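Local coordinates for sugar ABC transporter, sugar-binding protein (Streptococcus pneumoniae, PDB 2HEU), which probably captures raffinose-type sugars outside the membrane and delivers them to an ABC transporter, and is seen here in its sugar-free state, at residues 18-22 against 304-308; 121-125 against 312-316; 126-130 against 287-291; 330-334 against 350-354. All coordinates share one frame; numbering follows the deposited sequence.

Contact 1. Residues 18-22 against 304-308; sequences TVTIE and HPKEA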
loop_
_atom_site.group_PDB
_atom_site.type_symbol
_atom_site.label_atom_id
_atom_site.label_comp_id
_atom_site.label_asym_id
_atom_site.label_seq_id
_atom_site.Cartn_x
_atom_site.Cartn_y
_atom_site.Cartn_z
ATOM N N THR A 18 -23.135 -8.314 -29.929
ATOM C CA THR A 18 -22.582 -8.280 -28.591
ATOM C C THR A 18 -21.155 -7.771 -28.719
ATOM O O THR A 18 -20.426 -8.053 -29.728
ATOM C CB THR A 18 -22.764 -9.700 -27.894
ATOM O OG1 THR A 18 -24.155 -10.013 -27.661
ATOM C CG2 THR A 18 -21.903 -9.903 -26.489
ATOM N N VAL A 19 -20.793 -6.995 -27.697
ATOM C CA VAL A 19 -19.415 -6.474 -27.600
ATOM C C VAL A 19 -18.594 -7.195 -26.481
ATOM O O VAL A 19 -19.203 -7.138 -25.341
ATOM C CB VAL A 19 -19.536 -4.968 -27.322
ATOM C CG1 VAL A 19 -18.168 -4.395 -27.010
ATOM C CG2 VAL A 19 -20.202 -4.264 -28.580
ATOM N N THR A 20 -17.323 -7.823 -26.738
ATOM C CA THR A 20 -16.502 -8.332 -25.684
ATOM C C THR A 20 -15.315 -7.433 -25.407
ATOM O O THR A 20 -14.564 -6.975 -26.360
ATOM C CB THR A 20 -15.995 -9.740 -26.044
ATOM O OG1 THR A 20 -17.095 -10.588 -26.372
ATOM C CG2 THR A 20 -15.228 -10.369 -24.885
ATOM N N ILE A 21 -15.091 -7.136 -24.143
ATOM C CA ILE A 21 -13.936 -6.388 -23.684
ATOM C C ILE A 21 -13.140 -7.250 -22.738
ATOM O O ILE A 21 -13.619 -8.203 -22.159
ATOM C CB ILE A 21 -14.387 -5.101 -23.004
ATOM C CG1 ILE A 21 -15.282 -5.306 -21.820
ATOM C CG2 ILE A 21 -14.993 -4.099 -24.054
ATOM C CD1 ILE A 21 -15.515 -4.097 -20.937
ATOM N N GLU A 22 -11.849 -6.894 -22.608
ATOM C CA GLU A 22 -10.930 -7.551 -21.702
ATOM C C GLU A 22 -10.688 -6.710 -20.479
ATOM O O GLU A 22 -10.449 -5.518 -20.568
ATOM C CB GLU A 22 -9.575 -7.742 -22.368
ATOM C CG GLU A 22 -8.548 -8.392 -21.480
ATOM C CD GLU A 22 -7.215 -8.631 -22.027
ATOM O OE1 GLU A 22 -7.055 -8.505 -23.272
ATOM O OE2 GLU A 22 -6.259 -8.970 -21.318
ATOM N N HIS A 304 -14.025 -0.359 -27.980
ATOM C CA HIS A 304 -15.307 -0.410 -27.248
ATOM C C HIS A 304 -15.287 0.556 -26.096
ATOM O O HIS A 304 -15.475 0.119 -24.959
ATOM C CB HIS A 304 -15.627 -1.843 -26.805
ATOM C CG HIS A 304 -15.481 -2.840 -27.931
ATOM N ND1 HIS A 304 -16.222 -2.758 -29.093
ATOM C CD2 HIS A 304 -14.696 -3.937 -28.066
ATOM C CE1 HIS A 304 -15.877 -3.750 -29.884
ATOM N NE2 HIS A 304 -14.972 -4.507 -29.296
ATOM N N PRO A 305 -15.109 1.869 -26.346
ATOM C CA PRO A 305 -14.956 2.802 -25.217
ATOM C C PRO A 305 -16.197 2.873 -24.372
ATOM O O PRO A 305 -16.093 3.050 -23.144
ATOM C CB PRO A 305 -14.641 4.114 -25.892
ATOM C CG PRO A 305 -15.136 3.985 -27.266
ATOM C CD PRO A 305 -14.910 2.571 -27.637
ATOM N N LYS A 306 -17.422 2.770 -24.931
ATOM C CA LYS A 306 -18.597 2.910 -24.090
ATOM C C LYS A 306 -18.692 1.729 -23.137
ATOM O O LYS A 306 -19.025 1.884 -21.950
ATOM C CB LYS A 306 -19.874 2.988 -24.947
ATOM C CG LYS A 306 -19.957 4.329 -25.759
ATOM C CD LYS A 306 -21.270 4.591 -26.453
ATOM C CE LYS A 306 -21.672 3.682 -27.406
ATOM N NZ LYS A 306 -20.667 3.274 -28.370
ATOM N N GLU A 307 -18.417 0.549 -23.612
ATOM C CA GLU A 307 -18.493 -0.656 -22.821
ATOM C C GLU A 307 -17.407 -0.686 -21.751
ATOM O O GLU A 307 -17.655 -1.065 -20.601
ATOM C CB GLU A 307 -18.431 -1.889 -23.688
ATOM C CG GLU A 307 -19.661 -2.062 -24.626
ATOM C CD GLU A 307 -19.714 -1.193 -25.854
ATOM O OE1 GLU A 307 -18.704 -0.564 -26.218
ATOM O OE2 GLU A 307 -20.698 -1.301 -26.508
ATOM N N ALA A 308 -16.217 -0.261 -22.107
ATOM C CA ALA A 308 -15.097 -0.182 -21.146
ATOM C C ALA A 308 -15.477 0.800 -19.998
ATOM O O ALA A 308 -15.261 0.524 -18.845
ATOM C CB ALA A 308 -13.809 0.193 -21.864
#
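I21 of strand 19-24 and A308 of helix 305-315 mark the closest backbone approach, CA to CA 6.8 Å. No hydrogen bond crosses the gap. H304 occupies the N-cap position, and A308 N closes the first helical turn on H304 O at 3.0 Å. V19 and I21 lie two residues apart on an extended chain, so both direct their CB atoms at the helix, while T20 between them turns its CB away.

I21 is the buried one of the two. With CG1 held between the backbone N and the carbonyl carbon (chi1 59°), it sends CD1 up to A308 CA, 3.9 Å, and puts CG2 3.6 Å from H304 CB. A branched, flexible-ended hydrocarbon suits the buried end of this contact, and the small A308 lets the helix settle close. The strand is an inner one of the N-terminal lobe's sheet, flanked by strands 48-53 and 74-76; the strand order across that sheet is the one known from class II periplasmic binding proteins, and the helix packs on its face. On the neighbouring strand V50 backs I21, and I48 meets E307.

V19 is modelled in two conformers. In one of them CG1 sits over a face of the H304 imidazole, 20° off the ring normal, a CH-pi contact whose very short spacing is doubtful. T20 contributes its carbonyl, O lying 3.5 Å from H304 CD2. E307, bent at chi2 (77°), runs across that V19 conformer at about a right angle, laying its aliphatic CG and carboxylate flank beside it, with OE2 3.6 Å from V19 CG2.

Contact 2. Residues 121-125 against 312-316; sequences NVPFT and VEYMT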
loop_
_atom_site.group_PDB
_atom_site.type_symbol
_atom_site.label_atom_id
_atom_site.label_comp_id
_atom_site.label_asym_id
_atom_site.label_seq_id
_atom_site.Cartn_x
_atom_site.Cartn_y
_atom_site.Cartn_z
ATOM N N ASN A 121 -6.601 6.960 -13.800
ATOM C CA ASN A 121 -6.786 5.709 -13.092
ATOM C C ASN A 121 -7.809 5.934 -12.017
ATOM O O ASN A 121 -7.770 7.005 -11.341
ATOM C CB ASN A 121 -5.446 5.233 -12.526
ATOM C CG ASN A 121 -5.475 3.968 -11.768
ATOM O OD1 ASN A 121 -5.806 3.937 -10.601
ATOM N ND2 ASN A 121 -5.088 2.862 -12.461
ATOM N N VAL A 122 -8.702 5.002 -11.800
ATOM C CA VAL A 122 -9.667 5.004 -10.682
ATOM C C VAL A 122 -9.139 4.101 -9.573
ATOM O O VAL A 122 -9.105 2.856 -9.759
ATOM C CB VAL A 122 -11.069 4.474 -11.111
ATOM C CG1 VAL A 122 -12.006 4.543 -9.989
ATOM C CG2 VAL A 122 -11.557 5.307 -12.340
ATOM N N PRO A 123 -8.655 4.680 -8.475
ATOM C CA PRO A 123 -8.231 3.798 -7.363
ATOM C C PRO A 123 -9.484 3.463 -6.558
ATOM O O PRO A 123 -10.049 4.337 -5.909
ATOM C CB PRO A 123 -7.139 4.627 -6.613
ATOM C CG PRO A 123 -7.036 5.970 -7.412
ATOM C CD PRO A 123 -8.300 6.084 -8.185
ATOM N N PHE A 124 -9.960 2.239 -6.679
ATOM C CA PHE A 124 -11.100 1.750 -5.885
ATOM C C PHE A 124 -10.665 1.426 -4.495
ATOM O O PHE A 124 -11.426 1.684 -3.551
ATOM C CB PHE A 124 -11.697 0.478 -6.536
ATOM C CG PHE A 124 -12.240 0.691 -7.900
ATOM C CD1 PHE A 124 -13.514 1.122 -8.069
ATOM C CD2 PHE A 124 -11.470 0.498 -9.062
ATOM C CE1 PHE A 124 -14.058 1.313 -9.325
ATOM C CE2 PHE A 124 -11.981 0.703 -10.298
ATOM C CZ PHE A 124 -13.272 1.110 -10.433
ATOM N N THR A 125 -9.544 0.704 -4.304
ATOM C CA THR A 125 -9.052 0.367 -3.008
ATOM C C THR A 125 -7.593 0.717 -2.925
ATOM O O THR A 125 -6.917 0.972 -3.938
ATOM C CB THR A 125 -9.191 -1.095 -2.685
ATOM O OG1 THR A 125 -8.333 -1.860 -3.537
ATOM C CG2 THR A 125 -10.666 -1.595 -2.776
ATOM N N VAL A 312 -16.060 0.187 -15.833
ATOM C CA VAL A 312 -15.426 0.985 -14.777
ATOM C C VAL A 312 -16.518 1.673 -13.907
ATOM O O VAL A 312 -16.466 1.633 -12.669
ATOM C CB VAL A 312 -14.477 1.973 -15.349
ATOM C CG1 VAL A 312 -13.869 2.890 -14.262
ATOM C CG2 VAL A 312 -13.317 1.251 -16.105
ATOM N N GLU A 313 -17.519 2.280 -14.572
ATOM C CA GLU A 313 -18.577 2.957 -13.829
ATOM C C GLU A 313 -19.280 1.988 -12.896
ATOM O O GLU A 313 -19.608 2.347 -11.766
ATOM C CB GLU A 313 -19.550 3.610 -14.811
ATOM C CG GLU A 313 -20.618 4.408 -14.086
ATOM C CD GLU A 313 -21.864 3.670 -13.755
ATOM O OE1 GLU A 313 -22.373 2.934 -14.642
ATOM O OE2 GLU A 313 -22.429 3.930 -12.675
ATOM N N TYR A 314 -19.575 0.791 -13.350
ATOM C CA TYR A 314 -20.281 -0.154 -12.573
ATOM C C TYR A 314 -19.560 -0.405 -11.233
ATOM O O TYR A 314 -20.211 -0.440 -10.169
ATOM C CB TYR A 314 -20.414 -1.521 -13.357
ATOM C CG TYR A 314 -21.281 -2.513 -12.721
ATOM C CD1 TYR A 314 -20.815 -3.689 -12.196
ATOM C CD2 TYR A 314 -22.654 -2.327 -12.678
ATOM C CE1 TYR A 314 -21.614 -4.618 -11.666
ATOM C CE2 TYR A 314 -23.515 -3.280 -12.139
ATOM C CZ TYR A 314 -22.983 -4.406 -11.619
ATOM O OH TYR A 314 -23.770 -5.355 -11.002
ATOM N N MET A 315 -18.231 -0.553 -11.286
ATOM C CA MET A 315 -17.486 -0.828 -10.068
ATOM C C MET A 315 -17.466 0.337 -9.104
ATOM O O MET A 315 -17.193 0.137 -7.896
ATOM C CB MET A 315 -16.074 -1.281 -10.460
ATOM C CG MET A 315 -15.267 -1.918 -9.314
ATOM S SD MET A 315 -15.829 -3.578 -9.077
ATOM C CE MET A 315 -15.896 -3.207 -7.997
ATOM N N THR A 316 -17.681 1.571 -9.582
ATOM C CA THR A 316 -17.768 2.734 -8.699
ATOM C C THR A 316 -19.101 2.843 -7.917
ATOM O O THR A 316 -19.217 3.698 -7.062
ATOM C CB THR A 316 -17.496 4.033 -9.415
ATOM O OG1 THR A 316 -18.629 4.361 -10.299
ATOM C CG2 THR A 316 -16.200 4.153 -10.192
#
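The F124 ring meets M315 in a CH-pi and distant Met-aromatic contact that joins the last turn of helix 305-315 to the chain leaving edge strand 122-123 of the N-terminal lobe's sheet. M315 CG lies over one face, 3.8 Å from the ring centroid and 24° off the normal, which makes it a CH-pi donor; its closest ring atom is F124 CE1. CG stands anti to the backbone N (chi1 -167°), which carries the chain out from the helix and across the ring. The sulfur SD stays well above the same face, 5.4 Å from the centroid, and the methionine tail beyond it is not well defined. The opposite face is covered by V122 CG1 from the phenylalanine's own segment, so the flat ring is sandwiched between two aliphatic groups.

Backbone atoms line the rim. V312 O approaches in the ring plane, 3.9 Å from F124 CZ, where the ring hydrogens are weakly positive. W296 of the adjacent strand adds an edge-to-face ring contact to F124. Beside the ring, V122 CG2 and V312 CG1 meet at 3.9 Å; compact branched valines suit this place, where strand and helix face each other without a polar link.

T316 CG2 reaches the ring from out of its plane, on the V122 side, 3.7 Å from F124 CE1. The threonine hydroxyl, which also bonds R104 NH1, donates back into the helix: OG1 to E313 O, 2.7 Å.

Contact 3. Residues 126-130 against 287-291; sequences ANAYG and LTVGA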
loop_
_atom_site.group_PDB
_atom_site.type_symbol
_atom_site.label_atom_id
_atom_site.label_comp_id
_atom_site.label_asym_id
_atom_site.label_seq_id
_atom_site.Cartn_x
_atom_site.Cartn_y
_atom_site.Cartn_z
ATOM N N ALA A 126 -7.068 0.775 -1.693
ATOM C CA ALA A 126 -5.649 1.013 -1.476
ATOM C C ALA A 126 -5.177 0.189 -0.344
ATOM O O ALA A 126 -5.958 -0.230 0.501
ATOM C CB ALA A 126 -5.389 2.494 -1.141
ATOM N N ASN A 127 -3.870 -0.055 -0.289
ATOM C CA ASN A 127 -3.261 -0.573 0.883
ATOM C C ASN A 127 -2.852 0.534 1.870
ATOM O O ASN A 127 -2.935 1.700 1.564
ATOM C CB ASN A 127 -2.134 -1.571 0.535
ATOM C CG ASN A 127 -1.113 -1.011 -0.383
ATOM O OD1 ASN A 127 -0.665 0.127 -0.266
ATOM N ND2 ASN A 127 -0.742 -1.782 -1.345
ATOM N N ALA A 128 -2.446 0.089 3.056
ATOM C CA ALA A 128 -1.986 0.943 4.136
ATOM C C ALA A 128 -0.904 0.195 4.885
ATOM O O ALA A 128 -0.657 -1.001 4.618
ATOM C CB ALA A 128 -3.121 1.387 5.010
ATOM N N TYR A 129 -0.289 0.854 5.846
ATOM C CA TYR A 129 0.796 0.255 6.620
ATOM C C TYR A 129 0.767 0.729 8.029
ATOM O O TYR A 129 0.470 1.899 8.328
ATOM C CB TYR A 129 2.139 0.647 5.963
ATOM C CG TYR A 129 3.342 -0.068 6.546
ATOM C CD1 TYR A 129 3.876 -1.176 5.909
ATOM C CD2 TYR A 129 3.928 0.344 7.720
ATOM C CE1 TYR A 129 4.997 -1.883 6.451
ATOM C CE2 TYR A 129 5.014 -0.282 8.269
ATOM C CZ TYR A 129 5.574 -1.406 7.630
ATOM O OH TYR A 129 6.676 -1.977 8.165
ATOM N N GLY A 130 1.090 -0.132 8.957
ATOM C CA GLY A 130 1.186 0.276 10.360
ATOM C C GLY A 130 1.655 -0.888 11.226
ATOM O O GLY A 130 2.371 -1.769 10.766
ATOM N N LEU A 287 0.842 8.923 10.834
ATOM C CA LEU A 287 0.650 8.813 9.397
ATOM C C LEU A 287 0.575 7.337 9.011
ATOM O O LEU A 287 1.084 6.475 9.724
ATOM C CB LEU A 287 1.820 9.450 8.660
ATOM C CG LEU A 287 2.008 10.937 8.819
ATOM C CD1 LEU A 287 3.277 11.428 8.177
ATOM C CD2 LEU A 287 0.787 11.751 8.244
ATOM N N THR A 288 -0.019 7.083 7.857
ATOM C CA THR A 288 0.117 5.801 7.181
ATOM C C THR A 288 0.543 6.056 5.726
ATOM O O THR A 288 0.600 7.204 5.286
ATOM C CB THR A 288 -1.153 4.948 7.338
ATOM O OG1 THR A 288 -0.884 3.631 6.834
ATOM C CG2 THR A 288 -2.346 5.489 6.602
ATOM N N VAL A 289 0.880 4.976 5.049
ATOM C CA VAL A 289 1.368 5.030 3.670
ATOM C C VAL A 289 0.782 3.843 2.932
ATOM O O VAL A 289 0.561 2.798 3.505
ATOM C CB VAL A 289 2.930 5.005 3.630
ATOM C CG1 VAL A 289 3.521 3.759 4.242
ATOM C CG2 VAL A 289 3.437 5.249 2.222
ATOM N N GLY A 290 0.499 4.057 1.647
ATOM C CA GLY A 290 -0.013 3.007 0.813
ATOM C C GLY A 290 -0.352 3.550 -0.534
ATOM O O GLY A 290 -0.102 4.737 -0.838
ATOM N N ALA A 291 -0.947 2.726 -1.419
ATOM C CA ALA A 291 -1.349 3.215 -2.746
ATOM C C ALA A 291 -2.442 2.337 -3.280
ATOM O O ALA A 291 -2.740 1.284 -2.789
ATOM C CB ALA A 291 -0.165 3.267 -3.710
HETATM O O HOH W 1 1.109 3.840 10.251
#
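A126 to Y129 runs roughly against T288 to A291, the two directions 145° apart, but the pairing is too irregular for a regular sheet. One backbone bond joins them, N127 N to A291 O at 3.1 Å; elsewhere side chains and CA-H groups take over.

N127 supplies the first of these. Its CG is tucked between the backbone N and the carbonyl carbon (chi1 54°), so the amide folds back toward the partner chain and OD1 accepts from A291 N at 2.9 Å. This donor stands above the plane of the side-chain amide, 39° out of it. W361 NE1 also donates to OD1, so two N-H groups grip that oxygen and limit rotation of the amide. G290 has no CB, which at this position would point into N127 O, and its CA can come within 3.3 Å of that oxygen; A128 CA similarly nears V289 O at 3.2 Å, both CA-H...O contacts. At the other end T288 OG1, anti to its own N, donates to Y129 O at 2.7 Å. A water bridges the same carbonyl to L287 O.

Both segments lie near the centre of the chain, a place consistent with the interlobe hinge region of a periplasmic binding protein. Y129 bonds T176 O through its hydroxyl and packs, with V289, on helix 178-189; G130 pairs with N256 of strand 253-257, and T288 with strand 358-360 running parallel to it.

Contact 4. Residues 330-334 against 350-354; sequences SPTAI and TEYAF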
loop_
_atom_site.group_PDB
_atom_site.type_symbol
_atom_site.label_atom_id
_atom_site.label_comp_id
_atom_site.label_asym_id
_atom_site.label_seq_id
_atom_site.Cartn_x
_atom_site.Cartn_y
_atom_site.Cartn_z
ATOM N N SER A 330 -9.627 -4.379 2.108
ATOM C CA SER A 330 -8.793 -3.229 1.988
ATOM C C SER A 330 -9.631 -1.957 1.985
ATOM O O SER A 330 -10.757 -1.995 1.451
ATOM C CB SER A 330 -7.953 -3.223 0.719
ATOM O OG SER A 330 -7.062 -4.261 0.636
ATOM N N PRO A 331 -9.141 -0.862 2.539
ATOM C CA PRO A 331 -9.964 0.355 2.525
ATOM C C PRO A 331 -10.295 0.768 1.102
ATOM O O PRO A 331 -9.466 0.637 0.172
ATOM C CB PRO A 331 -9.070 1.390 3.285
ATOM C CG PRO A 331 -7.730 0.893 3.055
ATOM C CD PRO A 331 -7.800 -0.622 3.099
ATOM N N THR A 332 -11.485 1.283 0.949
ATOM C CA THR A 332 -11.999 1.736 -0.300
ATOM C C THR A 332 -12.174 3.230 -0.392
ATOM O O THR A 332 -12.719 3.872 0.544
ATOM C CB THR A 332 -13.289 0.969 -0.729
ATOM O OG1 THR A 332 -13.749 1.496 -2.000
ATOM C CG2 THR A 332 -14.403 1.143 0.218
ATOM N N ALA A 333 -11.810 3.820 -1.534
ATOM C CA ALA A 333 -12.001 5.187 -1.775
ATOM C C ALA A 333 -13.375 5.515 -2.355
ATOM O O ALA A 333 -13.681 6.680 -2.663
ATOM C CB ALA A 333 -10.924 5.749 -2.736
ATOM N N ILE A 334 -14.209 4.522 -2.560
ATOM C CA ILE A 334 -15.514 4.729 -3.212
ATOM C C ILE A 334 -16.557 5.177 -2.192
ATOM O O ILE A 334 -16.784 4.521 -1.159
ATOM C CB ILE A 334 -15.923 3.454 -3.907
ATOM C CG1 ILE A 334 -14.929 3.104 -5.052
ATOM C CG2 ILE A 334 -17.387 3.566 -4.458
ATOM C CD1 ILE A 334 -14.700 4.130 -6.098
ATOM N N THR A 350 -6.302 2.172 9.216
ATOM C CA THR A 350 -7.057 2.789 8.114
ATOM C C THR A 350 -7.978 3.895 8.572
ATOM O O THR A 350 -8.737 4.402 7.755
ATOM C CB THR A 350 -7.867 1.714 7.324
ATOM O OG1 THR A 350 -8.891 1.183 8.245
ATOM C CG2 THR A 350 -6.984 0.639 6.780
ATOM N N GLU A 351 -7.891 4.356 9.827
ATOM C CA GLU A 351 -8.787 5.374 10.358
ATOM C C GLU A 351 -8.776 6.638 9.531
ATOM O O GLU A 351 -9.819 7.307 9.434
ATOM C CB GLU A 351 -8.365 5.625 11.822
ATOM C CG GLU A 351 -9.264 6.654 12.458
ATOM C CD GLU A 351 -8.979 6.940 13.865
ATOM O OE1 GLU A 351 -8.055 6.407 14.485
ATOM O OE2 GLU A 351 -9.746 7.751 14.495
ATOM N N TYR A 352 -7.567 7.035 9.071
ATOM C CA TYR A 352 -7.331 8.278 8.261
ATOM C C TYR A 352 -7.060 7.868 6.776
ATOM O O TYR A 352 -6.444 8.639 6.038
ATOM C CB TYR A 352 -6.200 9.187 8.907
ATOM C CG TYR A 352 -6.686 9.929 10.181
ATOM C CD1 TYR A 352 -7.391 11.131 10.148
ATOM C CD2 TYR A 352 -6.405 9.431 11.464
ATOM C CE1 TYR A 352 -7.813 11.785 11.280
ATOM C CE2 TYR A 352 -6.939 10.058 12.670
ATOM C CZ TYR A 352 -7.617 11.283 12.542
ATOM O OH TYR A 352 -8.055 11.972 13.575
ATOM N N ALA A 353 -7.580 6.728 6.284
ATOM C CA ALA A 353 -7.392 6.351 4.882
ATOM C C ALA A 353 -7.976 7.420 3.960
ATOM O O ALA A 353 -9.005 8.018 4.255
ATOM C CB ALA A 353 -8.000 4.994 4.553
ATOM N N PHE A 354 -7.243 7.726 2.876
ATOM C CA PHE A 354 -7.657 8.608 1.796
ATOM C C PHE A 354 -7.658 10.056 2.205
ATOM O O PHE A 354 -8.223 10.895 1.461
ATOM C CB PHE A 354 -8.998 8.163 1.136
ATOM C CG PHE A 354 -8.950 6.708 0.771
ATOM C CD1 PHE A 354 -8.124 6.203 -0.214
ATOM C CD2 PHE A 354 -9.719 5.825 1.459
ATOM C CE1 PHE A 354 -8.053 4.846 -0.465
ATOM C CE2 PHE A 354 -9.661 4.503 1.251
ATOM C CZ PHE A 354 -8.829 3.991 0.249
#
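P331 and A333, in the loop after helix 318-328, pack near the centre of the chain against F354, which directly follows the type I beta turn T350 to A353 and leads toward strand 358-360. The turn closes through A353 N to T350 O at 3.0 Å.

The F354 ring carries most of the contact. A333 CB sits over one face, 3.9 Å from the centroid and 15° off the normal, a CH-pi contact for which a bare methyl is well sized. P331 O lies near the ring plane, 3.4 Å from F354 CZ, while T332 O approaches CE2 obliquely; this is only packing, and the hydrogen-bond partner of that oxygen is K106 NZ. Y109 and H358 add edge-to-face ring contacts and A126 packs alongside, so methyl, backbone and aromatic groups together enclose the ring. F354 has a left-handed backbone (phi 73°), and its N bonds H358 ND1.

P331 offers a rigid apolar ring between the two ends of the turn: CB reaches A353 CB at 4.0 Å, and CG meets T350 CG2 at 3.8 Å. T350 points its methyl this way and gives its hydroxyl to L346 O.

T332 turns away from F354. Its OG1 bonds F124 O and accepts from I334 N at 3.1 Å, nearly straight at 166°, the threonine-to-second-next-nitrogen bond that defines an ST turn.

How the contacts relate
Contact 1 is the outlying, partly buried member, about 30 Å from the chain's centre; contacts 2, 3 and 4 are buried. Contacts 1 and 2 share helix 305-315, whose two ends they fix to the same sheet, both by apolar and CH-pi packing without a cross-segment hydrogen bond. Contact 3, nearest the centre, is instead mainly polar, as befits irregularly paired, roughly antiparallel chains whose backbone groups need partners. Contact 4 returns to aromatic packing but touches both inner neighbours: A333 N probably bonds F124 O, and A126 N probably bonds P331 O, each at 3.0 Å. Loop 330-334 thus lies along the run 121-130, which probably leads from one lobe toward the other.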